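Local coordinates for pesticidal crystal protein Cry4Aa (Bacillus thuringiensis, PDB 2C9K) that promotes colloid-osmotic lysis of midgut epithelial cells in mosquito larvae by binding to those cells as a pore-forming delta-endotoxin, at residues A[49-54]-A[136-141]; A[102-107]-A[158-163]; A[366-371]-A[444-449]; A[464-469]-A[508-513]; A[499-504]-A[597-602]. All coordinates share one frame; numbering follows the deposited sequence.

Interaction 1: residues A[49-54]-A[136-141]; sequences DFITQT and NILVLS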
# COMPACT_ATOMS: atom_id res chain seq x y z
N ASP A 49 5.71 -17.84 -11.80
CA ASP A 49 5.11 -17.85 -10.48
C ASP A 49 4.16 -16.68 -10.32
O ASP A 49 3.05 -16.83 -9.79
CB ASP A 49 6.19 -17.78 -9.40
CG ASP A 49 7.09 -18.99 -9.40
OD1 ASP A 49 6.61 -20.08 -9.76
OD2 ASP A 49 8.28 -18.85 -9.04
N PHE A 50 4.57 -15.50 -10.79
CA PHE A 50 3.71 -14.33 -10.69
C PHE A 50 2.43 -14.55 -11.48
O PHE A 50 1.33 -14.27 -11.00
CB PHE A 50 4.43 -13.07 -11.20
CG PHE A 50 5.47 -12.52 -10.26
CD1 PHE A 50 6.02 -11.26 -10.48
CD2 PHE A 50 5.92 -13.26 -9.16
CE1 PHE A 50 7.00 -10.74 -9.64
CE2 PHE A 50 6.90 -12.76 -8.31
CZ PHE A 50 7.44 -11.50 -8.55
N ILE A 51 2.56 -15.06 -12.70
CA ILE A 51 1.40 -15.30 -13.56
C ILE A 51 0.54 -16.47 -13.08
O ILE A 51 -0.68 -16.38 -13.02
CB ILE A 51 1.82 -15.56 -15.02
CG1 ILE A 51 2.64 -14.38 -15.54
CG2 ILE A 51 0.59 -15.74 -15.90
CD1 ILE A 51 3.05 -14.54 -16.98
N THR A 52 1.19 -17.57 -12.72
CA THR A 52 0.45 -18.73 -12.25
C THR A 52 -0.35 -18.39 -11.00
O THR A 52 -1.52 -18.75 -10.89
CB THR A 52 1.40 -19.89 -11.95
OG1 THR A 52 2.10 -20.24 -13.15
CG2 THR A 52 0.64 -21.09 -11.43
N GLN A 53 0.28 -17.69 -10.07
CA GLN A 53 -0.40 -17.33 -8.83
C GLN A 53 -1.62 -16.44 -9.09
O GLN A 53 -2.67 -16.62 -8.47
CB GLN A 53 0.55 -16.63 -7.85
CG GLN A 53 -0.05 -16.47 -6.45
CD GLN A 53 0.89 -15.84 -5.45
OE1 GLN A 53 0.56 -15.72 -4.27
NE2 GLN A 53 2.07 -15.43 -5.91
N THR A 54 -1.48 -15.48 -9.99
CA THR A 54 -2.60 -14.61 -10.31
C THR A 54 -3.72 -15.43 -10.93
O THR A 54 -4.88 -15.32 -10.53
CB THR A 54 -2.17 -13.51 -11.29
OG1 THR A 54 -1.32 -12.58 -10.60
CG2 THR A 54 -3.38 -12.77 -11.84
N ASN A 136 -3.42 -10.00 -20.05
CA ASN A 136 -2.65 -8.86 -19.59
C ASN A 136 -2.83 -8.53 -18.12
O ASN A 136 -1.93 -7.98 -17.50
CB ASN A 136 -2.95 -7.63 -20.43
CG ASN A 136 -2.12 -7.60 -21.69
OD1 ASN A 136 -0.89 -7.45 -21.64
ND2 ASN A 136 -2.77 -7.75 -22.84
N ILE A 137 -3.97 -8.87 -17.55
CA ILE A 137 -4.15 -8.62 -16.13
C ILE A 137 -3.40 -9.75 -15.41
O ILE A 137 -2.96 -9.60 -14.28
CB ILE A 137 -5.62 -8.66 -15.69
CG1 ILE A 137 -6.10 -10.10 -15.62
CG2 ILE A 137 -6.48 -7.87 -16.64
CD1 ILE A 137 -7.23 -10.26 -14.67
N LEU A 138 -3.28 -10.87 -16.11
CA LEU A 138 -2.61 -12.05 -15.59
C LEU A 138 -1.09 -11.87 -15.64
O LEU A 138 -0.35 -12.59 -14.99
CB LEU A 138 -3.03 -13.28 -16.41
CG LEU A 138 -3.14 -14.61 -15.68
CD1 LEU A 138 -4.16 -14.47 -14.55
CD2 LEU A 138 -3.57 -15.72 -16.63
N VAL A 139 -0.64 -10.89 -16.41
CA VAL A 139 0.78 -10.61 -16.56
C VAL A 139 1.12 -9.25 -15.93
O VAL A 139 2.29 -8.87 -15.85
CB VAL A 139 1.17 -10.61 -18.06
CG1 VAL A 139 2.63 -10.29 -18.22
CG2 VAL A 139 0.89 -11.96 -18.68
N LEU A 140 0.09 -8.55 -15.46
CA LEU A 140 0.26 -7.23 -14.85
C LEU A 140 1.33 -7.17 -13.78
O LEU A 140 2.13 -6.24 -13.77
CB LEU A 140 -1.07 -6.74 -14.26
CG LEU A 140 -1.00 -5.36 -13.57
CD1 LEU A 140 -0.62 -4.30 -14.59
CD2 LEU A 140 -2.34 -5.03 -12.95
N SER A 141 1.37 -8.14 -12.88
CA SER A 141 2.38 -8.10 -11.83
C SER A 141 3.80 -8.14 -12.40
O SER A 141 4.69 -7.47 -11.89
CB SER A 141 2.15 -9.22 -10.80
OG SER A 141 2.51 -10.49 -11.30
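A chi1 of -57° in Ile51 sets CG1 beside the backbone N and CG2 anti to it, and both branches reach the junction between helix 129-137 and helix 140-164. Ile51 CG2 lies 3.9 Å from Leu138 CG, the two side chains crossing at about a right angle. At the end of the other branch, Ile51 CD1 meets Val139 CG2 at 3.8 Å, these side chains lying side by side and pointing the same way. The Thr54 and Leu138 side chains slide past each other in opposite directions, CG2 beside CD1. Thr54 OG1 turns back and donates to Phe50 O (3.2 Å), which Thr54 N reaches from the opposite face of the carbonyl. Phe50 CB packs against Ser141 OG, and Tyr6 of helix 5-16 meets the Phe50 ring. No hydrogen bond joins the two segments; Leu138 O receives a CA-H...O contact from Ile51 CA (3.5 Å). This buried contact within the helical N-terminal domain therefore rests mainly on apolar packing, with the Thr54 hydroxyl satisfied inside its own helix.

Interaction 2: residues A[102-107]-A[158-163]; sequences DVRTQI and VKFEAY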
# COMPACT_ATOMS: atom_id res chain seq x y z
N ASP A 102 31.60 6.33 -20.22
CA ASP A 102 30.66 6.39 -21.32
C ASP A 102 29.50 5.44 -21.04
O ASP A 102 29.17 4.59 -21.87
CB ASP A 102 31.35 5.99 -22.63
CG ASP A 102 30.89 6.83 -23.80
OD1 ASP A 102 31.11 6.43 -24.97
OD2 ASP A 102 30.33 7.92 -23.56
N VAL A 103 28.92 5.59 -19.85
CA VAL A 103 27.79 4.78 -19.41
C VAL A 103 26.57 5.18 -20.23
O VAL A 103 25.61 4.41 -20.36
CB VAL A 103 27.47 5.04 -17.92
CG1 VAL A 103 26.22 4.28 -17.51
CG2 VAL A 103 28.65 4.64 -17.06
N ARG A 104 26.62 6.39 -20.77
CA ARG A 104 25.53 6.92 -21.58
C ARG A 104 25.10 5.99 -22.71
O ARG A 104 23.96 6.04 -23.16
CB ARG A 104 25.94 8.30 -22.13
CG ARG A 104 26.04 9.35 -21.03
CD ARG A 104 26.28 10.75 -21.55
NE ARG A 104 27.67 10.99 -21.88
CZ ARG A 104 28.22 12.20 -21.93
NH1 ARG A 104 27.48 13.27 -21.67
NH2 ARG A 104 29.51 12.34 -22.24
N THR A 105 26.02 5.14 -23.17
CA THR A 105 25.70 4.21 -24.25
C THR A 105 24.94 3.02 -23.67
O THR A 105 23.98 2.52 -24.27
CB THR A 105 26.99 3.72 -24.96
OG1 THR A 105 26.63 2.97 -26.13
CG2 THR A 105 27.81 2.85 -24.04
N GLN A 106 25.36 2.59 -22.48
CA GLN A 106 24.74 1.47 -21.77
C GLN A 106 23.32 1.84 -21.36
O GLN A 106 22.41 1.00 -21.39
CB GLN A 106 25.58 1.12 -20.54
CG GLN A 106 25.31 -0.26 -19.97
CD GLN A 106 25.57 -1.37 -20.96
OE1 GLN A 106 26.54 -1.33 -21.72
NE2 GLN A 106 24.72 -2.38 -20.95
N ILE A 107 23.13 3.09 -20.96
CA ILE A 107 21.81 3.57 -20.58
C ILE A 107 20.91 3.47 -21.81
O ILE A 107 19.73 3.11 -21.71
CB ILE A 107 21.87 5.04 -20.10
CG1 ILE A 107 22.55 5.11 -18.73
CG2 ILE A 107 20.47 5.64 -20.04
CD1 ILE A 107 22.67 6.52 -18.17
N VAL A 158 18.76 10.55 -15.76
CA VAL A 158 18.54 11.96 -15.54
C VAL A 158 19.53 12.48 -14.51
O VAL A 158 20.17 13.51 -14.71
CB VAL A 158 17.12 12.23 -15.05
CG1 VAL A 158 16.99 13.66 -14.57
CG2 VAL A 158 16.14 11.99 -16.18
N LYS A 159 19.66 11.77 -13.39
CA LYS A 159 20.58 12.17 -12.33
C LYS A 159 22.02 12.16 -12.84
O LYS A 159 22.77 13.11 -12.62
CB LYS A 159 20.48 11.22 -11.14
CG LYS A 159 19.16 11.29 -10.38
CD LYS A 159 19.19 10.32 -9.21
CE LYS A 159 17.88 10.29 -8.45
NZ LYS A 159 17.93 9.24 -7.39
N PHE A 160 22.38 11.07 -13.51
CA PHE A 160 23.72 10.89 -14.06
C PHE A 160 24.16 12.07 -14.92
O PHE A 160 25.28 12.57 -14.80
CB PHE A 160 23.76 9.61 -14.89
CG PHE A 160 25.11 9.29 -15.44
CD1 PHE A 160 26.14 8.88 -14.59
CD2 PHE A 160 25.38 9.43 -16.80
CE1 PHE A 160 27.41 8.62 -15.08
CE2 PHE A 160 26.65 9.17 -17.30
CZ PHE A 160 27.67 8.77 -16.44
N GLU A 161 23.26 12.52 -15.79
CA GLU A 161 23.55 13.63 -16.68
C GLU A 161 23.64 14.98 -15.97
O GLU A 161 24.56 15.76 -16.22
CB GLU A 161 22.51 13.67 -17.80
CG GLU A 161 23.12 13.63 -19.21
CD GLU A 161 24.00 12.41 -19.45
OE1 GLU A 161 23.57 11.50 -20.20
OE2 GLU A 161 25.12 12.36 -18.90
N ALA A 162 22.69 15.28 -15.09
CA ALA A 162 22.70 16.56 -14.38
C ALA A 162 23.97 16.70 -13.56
O ALA A 162 24.39 17.81 -13.21
CB ALA A 162 21.48 16.65 -13.47
N TYR A 163 24.59 15.57 -13.26
CA TYR A 163 25.82 15.52 -12.47
C TYR A 163 27.02 15.89 -13.34
O TYR A 163 28.00 16.46 -12.86
CB TYR A 163 25.99 14.11 -11.91
CG TYR A 163 27.31 13.84 -11.23
CD1 TYR A 163 27.64 14.44 -10.01
CD2 TYR A 163 28.24 12.97 -11.80
CE1 TYR A 163 28.85 14.17 -9.38
CE2 TYR A 163 29.45 12.69 -11.18
CZ TYR A 163 29.75 13.29 -9.97
OH TYR A 163 30.94 13.01 -9.35
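Arg104 lies across both Phe160 and Glu161, touching one with its aliphatic carbons and the other with carbons and guanidinium. Its chi1 of -68° puts CG beside the backbone N, where CG meets the Phe160 ring at the edge and in the ring plane, 3.8 Å from CE2. The chain is then bent at chi3 (-81°), which places NE; the guanidinium ends up nearly upright to the ring, their planes 82° apart. Glu161 is bent too, at chi2, and the two side chains cross at about a right angle, with OE1 3.1 Å from Arg104 CD. The charged ends meet less closely: Arg104 NH1 and Glu161 OE2 form a long salt bridge of 3.8 Å, the oxygen standing oblique to the guanidinium. Phe160 has CG anti to its backbone N; its CZ lies 4.0 Å from Val103 CB. One turn further along helix 103-123, Ile107 CD1 approaches CD2 of the same ring at 4.2 Å. The short helical segments run nearly antiparallel with axes 11.4 Å apart, a separation bridged by these long side chains. In the helix bundle of the N-terminal domain, Trp91 adds an edge-to-face partner for Phe160, while Tyr84 of helix 77-89 packs on Ile107 and ties a third helix to the pair.

Interaction 3: residues A[366-371]-A[444-449]; sequences YLNDYN and ATYKTQ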
# COMPACT_ATOMS: atom_id res chain seq x y z
N TYR A 366 -18.95 -27.32 7.74
CA TYR A 366 -19.98 -26.82 6.83
C TYR A 366 -21.40 -26.91 7.36
O TYR A 366 -22.35 -27.02 6.57
CB TYR A 366 -19.91 -27.54 5.47
CG TYR A 366 -18.65 -27.28 4.70
CD1 TYR A 366 -17.50 -28.04 4.93
CD2 TYR A 366 -18.58 -26.26 3.75
CE1 TYR A 366 -16.33 -27.79 4.24
CE2 TYR A 366 -17.41 -26.00 3.05
CZ TYR A 366 -16.28 -26.77 3.30
OH TYR A 366 -15.10 -26.54 2.62
N LEU A 367 -21.57 -26.86 8.67
CA LEU A 367 -22.90 -26.93 9.26
C LEU A 367 -23.27 -25.60 9.92
O LEU A 367 -22.41 -24.74 10.13
CB LEU A 367 -22.97 -28.05 10.30
CG LEU A 367 -22.82 -29.46 9.75
CD1 LEU A 367 -22.86 -30.46 10.90
CD2 LEU A 367 -23.94 -29.75 8.76
N ASN A 368 -24.54 -25.43 10.24
CA ASN A 368 -24.95 -24.20 10.89
C ASN A 368 -24.56 -24.31 12.35
O ASN A 368 -25.42 -24.43 13.23
CB ASN A 368 -26.45 -23.99 10.75
CG ASN A 368 -26.90 -22.72 11.43
OD1 ASN A 368 -26.19 -21.72 11.43
ND2 ASN A 368 -28.09 -22.75 12.00
N ASP A 369 -23.26 -24.27 12.59
CA ASP A 369 -22.69 -24.39 13.93
C ASP A 369 -21.54 -23.39 14.13
O ASP A 369 -20.93 -22.93 13.16
CB ASP A 369 -22.21 -25.82 14.14
CG ASP A 369 -22.50 -26.35 15.52
OD1 ASP A 369 -22.27 -27.55 15.75
OD2 ASP A 369 -22.97 -25.55 16.38
N TYR A 370 -21.24 -23.05 15.38
CA TYR A 370 -20.18 -22.08 15.68
C TYR A 370 -18.82 -22.40 15.07
O TYR A 370 -18.33 -23.52 15.19
CB TYR A 370 -20.01 -21.92 17.20
CG TYR A 370 -21.25 -21.47 17.95
CD1 TYR A 370 -21.95 -22.36 18.77
CD2 TYR A 370 -21.73 -20.18 17.82
CE1 TYR A 370 -23.10 -21.96 19.44
CE2 TYR A 370 -22.88 -19.77 18.48
CZ TYR A 370 -23.57 -20.66 19.29
OH TYR A 370 -24.72 -20.26 19.93
N ASN A 371 -18.21 -21.41 14.41
CA ASN A 371 -16.87 -21.58 13.85
C ASN A 371 -15.99 -20.43 14.33
O ASN A 371 -15.00 -20.06 13.68
CB ASN A 371 -16.89 -21.66 12.31
CG ASN A 371 -17.50 -20.43 11.64
OD1 ASN A 371 -17.56 -20.36 10.42
ND2 ASN A 371 -17.95 -19.47 12.44
N ALA A 444 -29.12 -13.59 15.03
CA ALA A 444 -30.54 -13.88 14.95
C ALA A 444 -30.85 -15.06 14.02
O ALA A 444 -31.99 -15.55 14.00
CB ALA A 444 -31.29 -12.64 14.47
N THR A 445 -29.86 -15.54 13.28
CA THR A 445 -30.11 -16.62 12.33
C THR A 445 -29.02 -17.68 12.24
O THR A 445 -29.31 -18.87 12.19
CB THR A 445 -30.33 -16.03 10.91
OG1 THR A 445 -31.43 -15.10 10.94
CG2 THR A 445 -30.61 -17.14 9.91
N TYR A 446 -27.77 -17.24 12.21
CA TYR A 446 -26.66 -18.17 12.08
C TYR A 446 -25.73 -18.25 13.27
O TYR A 446 -25.72 -17.38 14.15
CB TYR A 446 -25.81 -17.80 10.86
CG TYR A 446 -26.62 -17.44 9.64
CD1 TYR A 446 -27.23 -16.20 9.53
CD2 TYR A 446 -26.74 -18.34 8.59
CE1 TYR A 446 -27.94 -15.86 8.40
CE2 TYR A 446 -27.45 -18.01 7.45
CZ TYR A 446 -28.05 -16.77 7.36
OH TYR A 446 -28.75 -16.45 6.22
N LYS A 447 -24.94 -19.32 13.28
CA LYS A 447 -23.95 -19.55 14.33
C LYS A 447 -22.57 -19.31 13.75
O LYS A 447 -21.59 -19.24 14.49
CB LYS A 447 -24.05 -20.98 14.86
CG LYS A 447 -25.26 -21.24 15.71
CD LYS A 447 -25.21 -22.64 16.29
CE LYS A 447 -26.47 -22.95 17.06
NZ LYS A 447 -26.73 -21.88 18.05
N THR A 448 -22.50 -19.20 12.43
CA THR A 448 -21.24 -18.96 11.75
C THR A 448 -20.91 -17.49 11.75
O THR A 448 -21.79 -16.65 11.84
CB THR A 448 -21.27 -19.43 10.29
OG1 THR A 448 -22.44 -18.91 9.66
CG2 THR A 448 -21.29 -20.93 10.22
N GLN A 449 -19.62 -17.20 11.62
CA GLN A 449 -19.13 -15.82 11.62
C GLN A 449 -17.85 -15.80 10.77
O GLN A 449 -17.01 -16.70 10.89
CB GLN A 449 -18.81 -15.41 13.05
CG GLN A 449 -18.55 -13.94 13.26
CD GLN A 449 -18.19 -13.62 14.71
OE1 GLN A 449 -17.95 -12.47 15.07
NE2 GLN A 449 -18.14 -14.65 15.54
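Lys447 lies over one face of the Tyr370 ring, with CD 4.0 Å from the ring centroid and 15° off the normal, a CH-pi contact. The lysine is extended to CE and then bent at chi4 (-52°), which brings NZ round to donate to Tyr370 OH at 3.2 Å. The backbone of Lys447 is gripped as well: its N donates to Asn368 OD1 (3.3 Å, 151° at the hydrogen), and its O receives a CA-H...O contact from Tyr370 CA. Asn371 ND2 makes a weak hydrogen bond to Gln449 O at 3.3 Å. In the next shell, an inverse gamma turn centred on Asn368 shapes the first loop, and Asn268 ND2 bonds to both Asn371 O and Gln449 O, clasping the two loops. Phe312 meets the Tyr370 ring, and Tyr446 OH bonds to Tyr277 OH. These are probably among the apical domain II loops linked to receptor recognition in Cry toxins. The contact joins the loop between strands 353-362 and 373-381 to that between strands 432-440 and 450-457.

Interaction 4: residues A[464-469]-A[508-513]; sequences NTIYTH and ITCQHS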
# COMPACT_ATOMS: atom_id res chain seq x y z
N ASN A 464 4.66 10.89 12.59
CA ASN A 464 4.63 11.86 11.50
C ASN A 464 5.91 12.67 11.44
O ASN A 464 5.88 13.87 11.15
CB ASN A 464 3.46 12.84 11.67
CG ASN A 464 2.14 12.26 11.23
OD1 ASN A 464 2.07 11.53 10.26
ND2 ASN A 464 1.07 12.61 11.94
N THR A 465 7.05 12.04 11.68
CA THR A 465 8.28 12.81 11.68
C THR A 465 8.59 13.54 10.38
O THR A 465 8.28 13.08 9.27
CB THR A 465 9.51 11.96 12.07
OG1 THR A 465 9.95 11.20 10.95
CG2 THR A 465 9.15 11.03 13.22
N ILE A 466 9.19 14.71 10.55
CA ILE A 466 9.58 15.56 9.44
C ILE A 466 11.09 15.53 9.47
O ILE A 466 11.70 15.92 10.47
CB ILE A 466 9.03 16.99 9.64
CG1 ILE A 466 7.50 16.94 9.59
CG2 ILE A 466 9.60 17.93 8.59
CD1 ILE A 466 6.78 18.24 9.84
N TYR A 467 11.70 15.04 8.40
CA TYR A 467 13.15 14.97 8.34
C TYR A 467 13.73 16.26 7.79
O TYR A 467 13.03 17.08 7.21
CB TYR A 467 13.57 13.78 7.48
CG TYR A 467 13.04 12.46 8.00
CD1 TYR A 467 11.86 11.91 7.50
CD2 TYR A 467 13.71 11.78 9.03
CE1 TYR A 467 11.36 10.71 8.01
CE2 TYR A 467 13.21 10.59 9.55
CZ TYR A 467 12.04 10.06 9.04
OH TYR A 467 11.55 8.88 9.56
N THR A 468 15.03 16.43 7.99
CA THR A 468 15.73 17.64 7.56
C THR A 468 16.69 17.47 6.39
O THR A 468 17.14 18.46 5.82
CB THR A 468 16.57 18.20 8.71
OG1 THR A 468 17.59 17.26 9.06
CG2 THR A 468 15.70 18.47 9.93
N HIS A 469 17.00 16.23 6.03
CA HIS A 469 17.94 15.95 4.95
C HIS A 469 17.32 15.43 3.67
O HIS A 469 18.02 14.84 2.84
CB HIS A 469 19.00 14.95 5.43
CG HIS A 469 18.47 13.57 5.65
ND1 HIS A 469 17.47 13.28 6.56
CD2 HIS A 469 18.77 12.39 5.05
CE1 HIS A 469 17.18 12.00 6.51
NE2 HIS A 469 17.96 11.43 5.60
N ILE A 508 -3.34 17.73 10.97
CA ILE A 508 -2.43 16.62 11.10
C ILE A 508 -1.34 17.13 12.05
O ILE A 508 -0.93 18.29 11.98
CB ILE A 508 -1.86 16.21 9.70
CG1 ILE A 508 -0.37 15.91 9.78
CG2 ILE A 508 -2.12 17.30 8.70
CD1 ILE A 508 -0.06 14.60 10.41
N THR A 509 -0.91 16.26 12.97
CA THR A 509 0.13 16.61 13.94
C THR A 509 1.46 15.96 13.57
O THR A 509 1.52 14.76 13.31
CB THR A 509 -0.28 16.15 15.34
OG1 THR A 509 -1.60 16.61 15.62
CG2 THR A 509 0.68 16.71 16.39
N CYS A 510 2.53 16.75 13.57
CA CYS A 510 3.85 16.23 13.22
C CYS A 510 4.88 16.45 14.31
O CYS A 510 4.78 17.40 15.09
CB CYS A 510 4.36 16.88 11.93
SG CYS A 510 3.20 16.79 10.57
N GLN A 511 5.88 15.58 14.35
CA GLN A 511 6.94 15.68 15.33
C GLN A 511 8.21 15.91 14.52
O GLN A 511 8.56 15.10 13.67
CB GLN A 511 7.05 14.38 16.13
CG GLN A 511 7.97 14.46 17.33
CD GLN A 511 8.00 13.17 18.15
OE1 GLN A 511 6.96 12.68 18.60
NE2 GLN A 511 9.19 12.61 18.33
N HIS A 512 8.89 17.03 14.78
CA HIS A 512 10.10 17.34 14.03
C HIS A 512 11.27 16.47 14.49
O HIS A 512 11.22 15.86 15.56
CB HIS A 512 10.47 18.81 14.20
CG HIS A 512 11.45 19.30 13.18
ND1 HIS A 512 12.52 20.11 13.50
CD2 HIS A 512 11.53 19.09 11.85
CE1 HIS A 512 13.21 20.38 12.41
NE2 HIS A 512 12.63 19.77 11.39
N SER A 513 12.31 16.39 13.66
CA SER A 513 13.50 15.62 13.98
C SER A 513 14.27 16.32 15.10
O SER A 513 13.89 17.41 15.54
CB SER A 513 14.40 15.50 12.76
OG SER A 513 13.69 14.90 11.70
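Ile466 and His512 form a single backbone bridge: Ile466 N donates to Gln511 O at 3.2 Å, and the touching segments run in broadly the same direction, 41° apart. Ile466 O faces the same segment and takes the Ser513 hydroxyl at 2.6 Å and a weak bond from Ser513 N. Ser513 OG, anti to its carbonyl carbon (chi1 -57°), reaches this acceptor 32° out of the carbonyl plane. Ile466 CD1 meets Cys510 CB at 3.5 Å, while Ile466 CB sits in the plane of the His512 ring at its edge, 3.9 Å from CD2; the two side chains cross at about a right angle. Thr468 CG2 touches the same imidazole at NE2, and Tyr519 OH and Ala580 O bond to its nitrogens. Asn464 CB packs by Thr509 O and Cys510 CA; the place of ND2 is doubtful, and OD1 is hydrogen-bonded to Lys478 NZ. Loop 464-469, leading into strand 471-475, thus lies along the end of strand 505-511, which pairs with strand 584-591; Ile474 and Ile585 from those flanking strands pack on Ile466.

Interaction 5: residues A[499-504]-A[597-602]; sequences LIDFKD and NTTVLI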
# COMPACT_ATOMS: atom_id res chain seq x y z
N LEU A 499 -7.70 9.71 0.17
CA LEU A 499 -7.51 11.15 0.14
C LEU A 499 -8.58 11.89 0.95
O LEU A 499 -9.64 11.34 1.24
CB LEU A 499 -7.58 11.68 -1.29
CG LEU A 499 -6.98 10.86 -2.44
CD1 LEU A 499 -7.54 11.39 -3.75
CD2 LEU A 499 -5.47 10.94 -2.41
N ILE A 500 -8.29 13.14 1.30
CA ILE A 500 -9.23 13.97 2.05
C ILE A 500 -10.02 14.86 1.11
O ILE A 500 -9.43 15.51 0.23
CB ILE A 500 -8.50 14.92 3.06
CG1 ILE A 500 -7.96 14.14 4.25
CG2 ILE A 500 -9.46 16.00 3.54
CD1 ILE A 500 -7.32 15.04 5.31
N ASP A 501 -11.34 14.88 1.29
CA ASP A 501 -12.24 15.72 0.50
C ASP A 501 -12.35 16.99 1.34
O ASP A 501 -13.28 17.16 2.12
CB ASP A 501 -13.61 15.05 0.36
CG ASP A 501 -14.44 15.63 -0.79
OD1 ASP A 501 -14.44 16.87 -0.97
OD2 ASP A 501 -15.10 14.83 -1.50
N PHE A 502 -11.36 17.86 1.19
CA PHE A 502 -11.25 19.10 1.95
C PHE A 502 -12.39 20.10 1.74
O PHE A 502 -12.43 20.81 0.74
CB PHE A 502 -9.91 19.76 1.61
CG PHE A 502 -9.48 20.83 2.57
CD1 PHE A 502 -9.84 20.78 3.91
CD2 PHE A 502 -8.67 21.88 2.13
CE1 PHE A 502 -9.38 21.75 4.81
CE2 PHE A 502 -8.21 22.85 3.03
CZ PHE A 502 -8.57 22.79 4.37
N LYS A 503 -13.32 20.15 2.70
CA LYS A 503 -14.45 21.08 2.63
C LYS A 503 -14.30 22.25 3.62
O LYS A 503 -14.55 23.41 3.27
CB LYS A 503 -15.76 20.33 2.90
CG LYS A 503 -16.64 20.09 1.68
CD LYS A 503 -15.91 19.32 0.60
CE LYS A 503 -16.77 19.11 -0.65
NZ LYS A 503 -17.87 18.12 -0.47
N ASP A 504 -13.90 21.95 4.85
CA ASP A 504 -13.74 22.97 5.87
C ASP A 504 -12.33 23.04 6.46
O ASP A 504 -11.52 23.90 6.09
CB ASP A 504 -14.74 22.72 7.01
CG ASP A 504 -14.91 21.24 7.34
OD1 ASP A 504 -13.94 20.47 7.17
OD2 ASP A 504 -16.01 20.85 7.78
N ASN A 597 -18.96 24.08 -4.57
CA ASN A 597 -19.00 23.06 -5.61
C ASN A 597 -17.63 22.68 -6.16
O ASN A 597 -17.50 21.67 -6.86
CB ASN A 597 -19.92 23.50 -6.76
CG ASN A 597 -21.39 23.36 -6.40
OD1 ASN A 597 -21.77 22.48 -5.62
ND2 ASN A 597 -22.23 24.23 -6.97
N THR A 598 -16.61 23.46 -5.84
CA THR A 598 -15.26 23.13 -6.31
C THR A 598 -14.65 22.09 -5.38
O THR A 598 -14.23 22.41 -4.27
CB THR A 598 -14.36 24.37 -6.36
OG1 THR A 598 -14.90 25.32 -7.28
CG2 THR A 598 -12.96 24.00 -6.82
N THR A 599 -14.61 20.85 -5.84
CA THR A 599 -14.05 19.73 -5.08
C THR A 599 -12.53 19.77 -5.06
O THR A 599 -11.89 19.94 -6.09
CB THR A 599 -14.47 18.37 -5.68
OG1 THR A 599 -15.88 18.18 -5.53
CG2 THR A 599 -13.73 17.24 -4.99
N VAL A 600 -11.96 19.59 -3.87
CA VAL A 600 -10.51 19.58 -3.70
C VAL A 600 -10.13 18.28 -2.98
O VAL A 600 -10.66 17.98 -1.92
CB VAL A 600 -10.02 20.78 -2.86
CG1 VAL A 600 -8.52 20.68 -2.63
CG2 VAL A 600 -10.35 22.08 -3.58
N LEU A 601 -9.23 17.51 -3.58
CA LEU A 601 -8.80 16.27 -2.97
C LEU A 601 -7.35 16.39 -2.51
O LEU A 601 -6.44 16.53 -3.32
CB LEU A 601 -8.97 15.11 -3.95
CG LEU A 601 -10.41 14.87 -4.42
CD1 LEU A 601 -10.44 13.71 -5.40
CD2 LEU A 601 -11.31 14.56 -3.22
N ILE A 602 -7.15 16.35 -1.20
CA ILE A 602 -5.81 16.45 -0.63
C ILE A 602 -5.15 15.09 -0.53
O ILE A 602 -5.64 14.20 0.16
CB ILE A 602 -5.84 17.06 0.78
CG1 ILE A 602 -6.30 18.51 0.72
CG2 ILE A 602 -4.46 16.98 1.38
CD1 ILE A 602 -5.35 19.43 0.01
O HOH W 1 -16.42 16.56 -3.52
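Ile500 and Ile602 face each other as an antiparallel hydrogen-bonded pair, their CB atoms 4.1 Å apart on one side of the sheet. The bonds that set this register are close to straight: Ile500 N to Ile602 O (3.1 Å, 170° at the hydrogen) and Ile602 N to Ile500 O (2.8 Å, 160°). Ile602 CG1, anti to its carbonyl carbon, also packs against Phe502 CB at 3.9 Å, whereas the Phe502 ring leads away to an edge-to-face meeting with Phe506. Strands 499-501 and 600-609 belong to the C-terminal beta-sandwich of the toxin, domain III, where strand 499-501 lies between strands 487-489 and 600-609 and Phe506 of strand 505-511 packs on both isoleucines. Asp501 and Leu601 pair on the opposite side, a non-hydrogen-bonded pair whose side chains cross at a slant, with the CD2 methyl against the carboxylate carbon. Leu499 meets Leu601 at about a right angle, its CD1 4.0 Å from Leu601 CB. Asp501 has CG anti to the backbone N (chi1 -162°), and its OD1 comes near Thr599 CG2; a water donates to Asp501 OD2 at 3.0 Å and lies 2.6 Å from Thr599 OG1, linking the two segments. Lys487 forms a salt bridge to OD2 and Tyr560 a hydrogen bond to the Thr599 hydroxyl, while Lys503 makes a long salt bridge to OD1.

In the fold
Interactions 1 and 2 share helix 140-164 in the N-terminal helical domain, at opposite ends of it, their centres 33 Å apart. Both are largely buried, yet interaction 1 is mainly apolar and lacks cross-segment hydrogen bonds, whereas interaction 2 adds a long salt bridge beside its aromatic packing. The centre of interaction 3 lies about 64 Å from that of interaction 2, across the chain's centre, and this contact is the most exposed of the five; it joins two loops through side-chain polar bonds and a CH-pi contact. Interactions 4 and 5 adjoin in sequence and alternate along the chain, using successive strands 505-511 and 499-501. The buried interaction 5 shows regular antiparallel pairing, and the partly buried interaction 4 a single bridge.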